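Local atomic coordinates of minor fimbrium subunit Mfa5 (Porphyromonas gingivalis ATCC 33277, PDB entry 6TO1), a protein that serves as an accessory subunit of the minor fimbriae, the surface filaments that mediate biofilm formation and adhesion to host cells and other oral bacteria. Residues 276-281 with 323-328; 284-289 with 317-322. All coordinates share one frame; numbering follows the deposited sequence.

Contact 1 (276-281 with 323-328). With CA (calcium ion), chain F.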
ATOM      1  N   ASN A 276      12.418  -3.371 -55.549  1.00 24.16           N
ATOM      2  CA  ASN A 276      12.419  -3.877 -54.185  1.00 25.37           C
ATOM      3  C   ASN A 276      11.196  -3.386 -53.402  1.00 26.80           C
ATOM      4  O   ASN A 276      10.774  -4.035 -52.433  1.00 23.34           O
ATOM      5  CB  ASN A 276      13.677  -3.425 -53.445  1.00 31.70           C
ATOM      6  CG  ASN A 276      14.921  -4.189 -53.866  1.00 42.83           C
ATOM      7  OD1 ASN A 276      14.862  -5.114 -54.668  1.00 39.54           O
ATOM      8  ND2 ASN A 276      16.055  -3.810 -53.305  1.00 32.82           N
ATOM      9  N   TYR A 277      10.640  -2.237 -53.787  1.00 22.87           N
ATOM     10  CA  TYR A 277       9.601  -1.558 -53.014  1.00 18.46           C
ATOM     11  C   TYR A 277       8.206  -1.733 -53.571  1.00 18.18           C
ATOM     12  O   TYR A 277       7.258  -1.867 -52.798  1.00 22.78           O
ATOM     13  CB  TYR A 277       9.897  -0.065 -52.964  1.00 15.78           C
ATOM     14  CG  TYR A 277      10.898   0.289 -51.918  1.00 21.33           C
ATOM     15  CD1 TYR A 277      10.483   0.668 -50.653  1.00 22.95           C
ATOM     16  CD2 TYR A 277      12.242   0.245 -52.174  1.00 18.34           C
ATOM     17  CE1 TYR A 277      11.377   0.999 -49.688  1.00 19.44           C
ATOM     18  CE2 TYR A 277      13.173   0.590 -51.187  1.00 19.06           C
ATOM     19  CZ  TYR A 277      12.730   0.937 -49.945  1.00 20.57           C
ATOM     20  OH  TYR A 277      13.608   1.274 -48.931  1.00 24.88           O
ATOM     21  N   VAL A 278       8.037  -1.690 -54.891  1.00 19.24           N
ATOM     22  CA  VAL A 278       6.726  -1.451 -55.479  1.00 18.26           C
ATOM     23  C   VAL A 278       6.129  -2.766 -55.967  1.00 22.20           C
ATOM     24  O   VAL A 278       6.723  -3.453 -56.805  1.00 23.41           O
ATOM     25  CB  VAL A 278       6.801  -0.433 -56.622  1.00 21.10           C
ATOM     26  CG1 VAL A 278       5.433  -0.182 -57.172  1.00 22.15           C
ATOM     27  CG2 VAL A 278       7.426   0.857 -56.143  1.00 21.29           C
ATOM     28  N   SER A 279       4.930  -3.072 -55.467  1.00 20.22           N
ATOM     29  CA  SER A 279       4.110  -4.196 -55.894  1.00 20.05           C
ATOM     30  C   SER A 279       4.233  -4.481 -57.383  1.00 21.09           C
ATOM     31  O   SER A 279       3.759  -3.694 -58.211  1.00 20.16           O
ATOM     32  CB  SER A 279       2.643  -3.917 -55.571  1.00 21.48           C
ATOM     33  OG  SER A 279       2.205  -2.748 -56.244  1.00 17.66           O
ATOM     34  N   ASN A 280       4.823  -5.628 -57.712  1.00 24.63           N
ATOM     35  CA  ASN A 280       4.831  -6.104 -59.090  1.00 25.88           C
ATOM     36  C   ASN A 280       5.034  -7.612 -59.122  1.00 23.20           C
ATOM     37  O   ASN A 280       5.909  -8.128 -58.424  1.00 23.67           O
ATOM     38  CB  ASN A 280       5.931  -5.449 -59.890  1.00 25.37           C
ATOM     39  CG  ASN A 280       6.007  -6.007 -61.313  1.00 33.66           C
ATOM     40  OD1 ASN A 280       4.985  -6.091 -62.005  1.00 31.88           O
ATOM     41  ND2 ASN A 280       7.199  -6.441 -61.726  1.00 35.42           N
ATOM     42  N   ASN A 281       4.235  -8.314 -59.933  1.00 29.12           N
ATOM     43  CA  ASN A 281       4.454  -9.735 -60.180  1.00 27.09           C
ATOM     44  C   ASN A 281       5.393  -9.860 -61.373  1.00 28.36           C
ATOM     45  O   ASN A 281       4.974  -9.573 -62.497  1.00 29.71           O
ATOM     46  CB  ASN A 281       3.145 -10.454 -60.466  1.00 31.29           C
ATOM     47  CG  ASN A 281       3.312 -11.970 -60.514  1.00 32.23           C
ATOM     48  OD1 ASN A 281       4.392 -12.484 -60.826  1.00 39.66           O
ATOM     49  ND2 ASN A 281       2.250 -12.687 -60.189  1.00 42.36           N
ATOM     50  N   GLY A 323       3.469  -5.336 -51.126  1.00 18.33           N
ATOM     51  CA  GLY A 323       4.795  -4.749 -51.097  1.00 17.26           C
ATOM     52  C   GLY A 323       4.874  -3.595 -50.108  1.00 17.81           C
ATOM     53  O   GLY A 323       3.879  -3.168 -49.533  1.00 20.33           O
ATOM     54  N   ALA A 324       6.104  -3.096 -49.925  1.00 18.17           N
ATOM     55  CA  ALA A 324       6.322  -1.893 -49.117  1.00 14.94           C
ATOM     56  C   ALA A 324       5.510  -0.723 -49.639  1.00 17.69           C
ATOM     57  O   ALA A 324       5.067   0.130 -48.855  1.00 18.83           O
ATOM     58  CB  ALA A 324       7.805  -1.536 -49.101  1.00 19.24           C
ATOM     59  N   LEU A 325       5.285  -0.678 -50.953  1.00 18.68           N
ATOM     60  CA  LEU A 325       4.340   0.239 -51.580  1.00 18.45           C
ATOM     61  C   LEU A 325       3.444  -0.581 -52.494  1.00 17.38           C
ATOM     62  O   LEU A 325       3.934  -1.453 -53.229  1.00 19.43           O
ATOM     63  CB  LEU A 325       5.036   1.327 -52.377  1.00 17.91           C
ATOM     64  CG  LEU A 325       5.798   2.383 -51.573  1.00 17.46           C
ATOM     65  CD1 LEU A 325       6.489   3.304 -52.577  1.00 22.58           C
ATOM     66  CD2 LEU A 325       4.904   3.126 -50.617  1.00 16.98           C
ATOM     67  N   VAL A 326       2.137  -0.322 -52.447  1.00 17.12           N
ATOM     68  CA  VAL A 326       1.181  -1.011 -53.309  1.00 16.24           C
ATOM     69  C   VAL A 326       0.526   0.017 -54.224  1.00 18.76           C
ATOM     70  O   VAL A 326      -0.246   0.883 -53.785  1.00 18.66           O
ATOM     71  CB  VAL A 326       0.136  -1.789 -52.513  1.00 17.91           C
ATOM     72  CG1 VAL A 326      -0.744  -2.645 -53.488  1.00 17.62           C
ATOM     73  CG2 VAL A 326       0.783  -2.705 -51.511  1.00 18.99           C
ATOM     74  N   TYR A 327       0.822  -0.090 -55.506  1.00 20.57           N
ATOM     75  CA  TYR A 327       0.291   0.822 -56.505  1.00 16.81           C
ATOM     76  C   TYR A 327      -1.229   0.781 -56.545  1.00 17.40           C
ATOM     77  O   TYR A 327      -1.831  -0.291 -56.483  1.00 19.76           O
ATOM     78  CB  TYR A 327       0.891   0.420 -57.861  1.00 19.18           C
ATOM     79  CG  TYR A 327       0.466   1.234 -59.038  1.00 17.85           C
ATOM     80  CD1 TYR A 327       0.508   2.613 -59.010  1.00 19.46           C
ATOM     81  CD2 TYR A 327       0.041   0.600 -60.214  1.00 22.31           C
ATOM     82  CE1 TYR A 327       0.106   3.357 -60.121  1.00 25.78           C
ATOM     83  CE2 TYR A 327      -0.349   1.325 -61.312  1.00 26.18           C
ATOM     84  CZ  TYR A 327      -0.309   2.701 -61.261  1.00 28.49           C
ATOM     85  OH  TYR A 327      -0.698   3.404 -62.371  1.00 30.92           O
ATOM     86  N   GLU A 328      -1.843   1.966 -56.619  1.00 18.64           N
ATOM     87  CA  GLU A 328      -3.290   2.152 -56.735  1.00 19.61           C
ATOM     88  C   GLU A 328      -3.562   2.659 -58.156  1.00 19.45           C
ATOM     89  O   GLU A 328      -3.440   3.865 -58.430  1.00 20.02           O
ATOM     90  CB  GLU A 328      -3.801   3.144 -55.685  1.00 22.71           C
ATOM     91  CG  GLU A 328      -5.277   3.509 -55.800  1.00 19.70           C
ATOM     92  CD  GLU A 328      -6.182   2.307 -56.008  1.00 26.65           C
ATOM     93  OE1 GLU A 328      -6.669   1.720 -55.010  1.00 23.80           O
ATOM     94  OE2 GLU A 328      -6.402   1.939 -57.183  1.00 23.43           O
TER
HETATM   95 CA    CA F1105       3.907  -8.053 -63.662  1.00 38.35          CA
HETATM   96  O   HOH W   1       8.489  -4.628 -50.997  1.00 23.45           O

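Contact 2 (284-289 with 317-322). With CA (calcium ion), chain F.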
ATOM      1  N   THR A 284       4.129 -11.672 -64.715  1.00 42.19           N
ATOM      2  CA  THR A 284       3.065 -11.170 -65.572  1.00 31.41           C
ATOM      3  C   THR A 284       3.526  -9.918 -66.296  1.00 30.56           C
ATOM      4  O   THR A 284       4.335  -9.148 -65.767  1.00 31.93           O
ATOM      5  CB  THR A 284       1.820 -10.811 -64.753  1.00 33.61           C
ATOM      6  OG1 THR A 284       2.123  -9.661 -63.933  1.00 34.34           O
ATOM      7  CG2 THR A 284       1.417 -11.960 -63.866  1.00 36.82           C
ATOM      8  N   PRO A 285       3.025  -9.672 -67.509  1.00 30.51           N
ATOM      9  CA  PRO A 285       3.457  -8.467 -68.232  1.00 38.52           C
ATOM     10  C   PRO A 285       2.979  -7.189 -67.593  1.00 40.00           C
ATOM     11  O   PRO A 285       3.598  -6.150 -67.816  1.00 36.39           O
ATOM     12  CB  PRO A 285       2.845  -8.640 -69.630  1.00 45.55           C
ATOM     13  CG  PRO A 285       2.519 -10.085 -69.746  1.00 44.14           C
ATOM     14  CD  PRO A 285       2.202 -10.563 -68.354  1.00 34.66           C
ATOM     15  N   LEU A 286       1.898  -7.227 -66.821  1.00 31.56           N
ATOM     16  CA  LEU A 286       1.385  -6.027 -66.178  1.00 36.12           C
ATOM     17  C   LEU A 286       2.453  -5.432 -65.268  1.00 30.04           C
ATOM     18  O   LEU A 286       3.123  -6.144 -64.512  1.00 30.16           O
ATOM     19  CB  LEU A 286       0.120  -6.371 -65.404  1.00 32.63           C
ATOM     20  CG  LEU A 286      -0.526  -5.290 -64.531  1.00 31.48           C
ATOM     21  CD1 LEU A 286      -1.035  -4.117 -65.367  1.00 30.57           C
ATOM     22  CD2 LEU A 286      -1.643  -5.903 -63.708  1.00 34.49           C
ATOM     23  N   THR A 287       2.651  -4.129 -65.376  1.00 32.51           N
ATOM     24  CA  THR A 287       3.609  -3.482 -64.499  1.00 26.70           C
ATOM     25  C   THR A 287       3.004  -2.216 -63.928  1.00 22.59           C
ATOM     26  O   THR A 287       2.183  -1.552 -64.573  1.00 27.23           O
ATOM     27  CB  THR A 287       4.919  -3.146 -65.226  1.00 43.03           C
ATOM     28  OG1 THR A 287       4.643  -2.262 -66.318  1.00 47.31           O
ATOM     29  CG2 THR A 287       5.561  -4.422 -65.750  1.00 45.24           C
ATOM     30  N   PRO A 288       3.364  -1.878 -62.698  1.00 24.46           N
ATOM     31  CA  PRO A 288       2.888  -0.623 -62.116  1.00 22.42           C
ATOM     32  C   PRO A 288       3.617   0.557 -62.737  1.00 27.85           C
ATOM     33  O   PRO A 288       4.678   0.410 -63.334  1.00 29.04           O
ATOM     34  CB  PRO A 288       3.242  -0.771 -60.631  1.00 22.50           C
ATOM     35  CG  PRO A 288       4.473  -1.619 -60.646  1.00 23.97           C
ATOM     36  CD  PRO A 288       4.309  -2.588 -61.813  1.00 22.30           C
ATOM     37  N   ASN A 289       3.024   1.738 -62.605  1.00 21.43           N
ATOM     38  CA  ASN A 289       3.803   2.963 -62.698  1.00 20.42           C
ATOM     39  C   ASN A 289       4.647   3.114 -61.436  1.00 26.95           C
ATOM     40  O   ASN A 289       4.193   2.788 -60.334  1.00 23.12           O
ATOM     41  CB  ASN A 289       2.883   4.160 -62.865  1.00 20.78           C
ATOM     42  CG  ASN A 289       2.339   4.250 -64.274  1.00 30.81           C
ATOM     43  OD1 ASN A 289       3.051   4.601 -65.197  1.00 31.06           O
ATOM     44  ND2 ASN A 289       1.075   3.936 -64.438  1.00 34.17           N
ATOM     45  N   THR A 317      -3.870  -5.430 -52.989  1.00 19.41           N
ATOM     46  CA  THR A 317      -2.894  -5.941 -53.929  1.00 19.29           C
ATOM     47  C   THR A 317      -2.966  -5.123 -55.211  1.00 20.36           C
ATOM     48  O   THR A 317      -3.918  -4.375 -55.462  1.00 20.07           O
ATOM     49  CB  THR A 317      -3.087  -7.436 -54.241  1.00 23.23           C
ATOM     50  OG1 THR A 317      -4.420  -7.656 -54.701  1.00 22.94           O
ATOM     51  CG2 THR A 317      -2.835  -8.242 -52.991  1.00 26.79           C
ATOM     52  N   PHE A 318      -1.887  -5.222 -55.964  1.00 19.48           N
ATOM     53  CA  PHE A 318      -1.834  -4.812 -57.357  1.00 17.57           C
ATOM     54  C   PHE A 318      -1.165  -5.962 -58.088  1.00 21.02           C
ATOM     55  O   PHE A 318      -0.132  -6.449 -57.623  1.00 22.35           O
ATOM     56  CB  PHE A 318      -1.012  -3.542 -57.563  1.00 18.03           C
ATOM     57  CG  PHE A 318      -0.807  -3.220 -59.036  1.00 20.23           C
ATOM     58  CD1 PHE A 318      -1.825  -2.649 -59.759  1.00 22.40           C
ATOM     59  CD2 PHE A 318       0.383  -3.541 -59.666  1.00 20.21           C
ATOM     60  CE1 PHE A 318      -1.661  -2.363 -61.097  1.00 24.92           C
ATOM     61  CE2 PHE A 318       0.563  -3.257 -61.017  1.00 26.57           C
ATOM     62  CZ  PHE A 318      -0.459  -2.664 -61.711  1.00 18.24           C
ATOM     63  N   ASP A 319      -1.731  -6.409 -59.215  1.00 26.92           N
ATOM     64  CA  ASP A 319      -1.080  -7.476 -60.009  1.00 29.38           C
ATOM     65  C   ASP A 319      -0.951  -8.758 -59.185  1.00 29.98           C
ATOM     66  O   ASP A 319       0.006  -9.529 -59.335  1.00 26.14           O
ATOM     67  CB  ASP A 319       0.292  -6.995 -60.499  1.00 24.49           C
ATOM     68  CG  ASP A 319       0.894  -7.856 -61.642  1.00 45.52           C
ATOM     69  OD1 ASP A 319       0.155  -8.530 -62.373  1.00 30.16           O
ATOM     70  OD2 ASP A 319       2.139  -7.834 -61.815  1.00 37.20           O
ATOM     71  N   GLY A 320      -1.880  -8.933 -58.249  1.00 24.04           N
ATOM     72  CA  GLY A 320      -1.929 -10.070 -57.360  1.00 27.64           C
ATOM     73  C   GLY A 320      -0.936 -10.077 -56.217  1.00 27.95           C
ATOM     74  O   GLY A 320      -0.849 -11.086 -55.512  1.00 29.28           O
ATOM     75  N   VAL A 321      -0.168  -9.003 -56.009  1.00 22.67           N
ATOM     76  CA  VAL A 321       0.857  -8.985 -54.969  1.00 21.32           C
ATOM     77  C   VAL A 321       0.775  -7.659 -54.214  1.00 22.20           C
ATOM     78  O   VAL A 321       0.086  -6.726 -54.625  1.00 23.00           O
ATOM     79  CB  VAL A 321       2.288  -9.189 -55.528  1.00 22.91           C
ATOM     80  CG1 VAL A 321       2.409 -10.533 -56.266  1.00 26.10           C
ATOM     81  CG2 VAL A 321       2.696  -8.037 -56.437  1.00 22.48           C
ATOM     82  N   ALA A 322       1.519  -7.581 -53.115  1.00 24.53           N
ATOM     83  CA  ALA A 322       1.581  -6.364 -52.302  1.00 21.45           C
ATOM     84  C   ALA A 322       3.038  -5.936 -52.224  1.00 20.40           C
ATOM     85  O   ALA A 322       3.788  -6.167 -53.172  1.00 22.90           O
ATOM     86  CB  ALA A 322       0.971  -6.596 -50.928  1.00 21.70           C
TER
HETATM   87 CA    CA F1105       3.907  -8.053 -63.662  1.00 38.35          CA

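Contact 1 (276-281 with 323-328)
Ser-279 and Tyr-327 meet where a chain leaving a helix is held against an incoming strand by one hydroxyl and two backbone bonds. CB of Ser-279 lies 3.6 Å from O of Leu-325 and packs near CA of Val-326. One bond further, OG sits between the backbone N and the carbonyl carbon of its own residue (chi1 60°), where it accepts a hydrogen bond from N of Tyr-327 at 3.1 Å, with CG1 of Val-326 and CB of Tyr-327 alongside. The hydroxyl thus stands in for the carbonyl of Ser-279, just past a single parallel beta bridge between Val-278 and Leu-325. That bridge is framed by N of Leu-325 giving its hydrogen to O of Tyr-277 (3.0 Å), and by a nearly straight bond from N of Ser-279 to O of Leu-325 (2.9 Å, 175° at the hydrogen). At the helix end, CD1 of Tyr-277 touches CB of Ala-324 at 3.8 Å. Both segments belong to an insertion between strands 227-234 and 357-362, neighbours in the central sheet of the von Willebrand factor A domain. Helix 262-272 packs on Tyr-277 and Leu-325 through Val-266 and Ala-270, while strand 336-338, the sheet neighbour of 326-327, brings Tyr-337 against Val-278 and Leu-325 and Tyr-338 against Val-326.

Contact 2 (284-289 with 317-322)
OG1 of Thr-284 is gripped twice: it binds the calcium ion at 2.4 Å and donates a hydrogen bond of 2.8 Å to OD1 of Asp-319, entering on that oxygen's syn side. This is a calcium site built from loops, and its acidic ligand stands on a type I' beta turn running from Phe-318 to Val-321. Backbone bonds in both directions between Phe-318 and Val-321 close the turn. The two carboxylate oxygens divide the work: OD2 of Asp-319 binds the calcium ion at 2.6 Å, while OD1 accepts the threonine hydroxyl's hydrogen bond, and together these hold the carboxylate's rotation. Thr-284 also contributes its carbonyl O, O of Leu-286 binds the calcium ion at 2.2 Å, and OD1 of Asn-280 and the carbonyl O of Asn-281 complete the site. The Leu-286 side chain slides past Asp-319, its CD2 3.5 Å from OD1 of Asp-319. Apolar packing begins where Leu-286 and Phe-318 reach toward each other tip to tip, CG to CZ. CG of Phe-318, anti to its backbone N (chi1 172°), heads toward 284-289. The Phe-318 side chain crosses Pro-288 obliquely, with CE2 of Phe-318 within 3.5 Å of N and 3.7 Å of CB of Pro-288.

Contacts 1 and 2 show how one metal can tie several loops together. Their centres are about 8 Å apart, and along the chain the order is 276-281, 284-289, 317-322, 323-328, so the second pair lies within the first. Both contribute to the same calcium site, where N of Asn-281 probably also hydrogen-bonds OD2 of Asp-319. A second tie, probably a hydrogen bond, joins OH of Tyr-327 to ND2 of Asn-289, and the Tyr-327 and Phe-318 rings meet edge-to-face. Contact 1 joins helix 274-277 to edge strand 326-327 of a small mixed sheet. The calcium thus holds together loops of an insertion in the von Willebrand factor A domain, far from the molecule's C-terminal part.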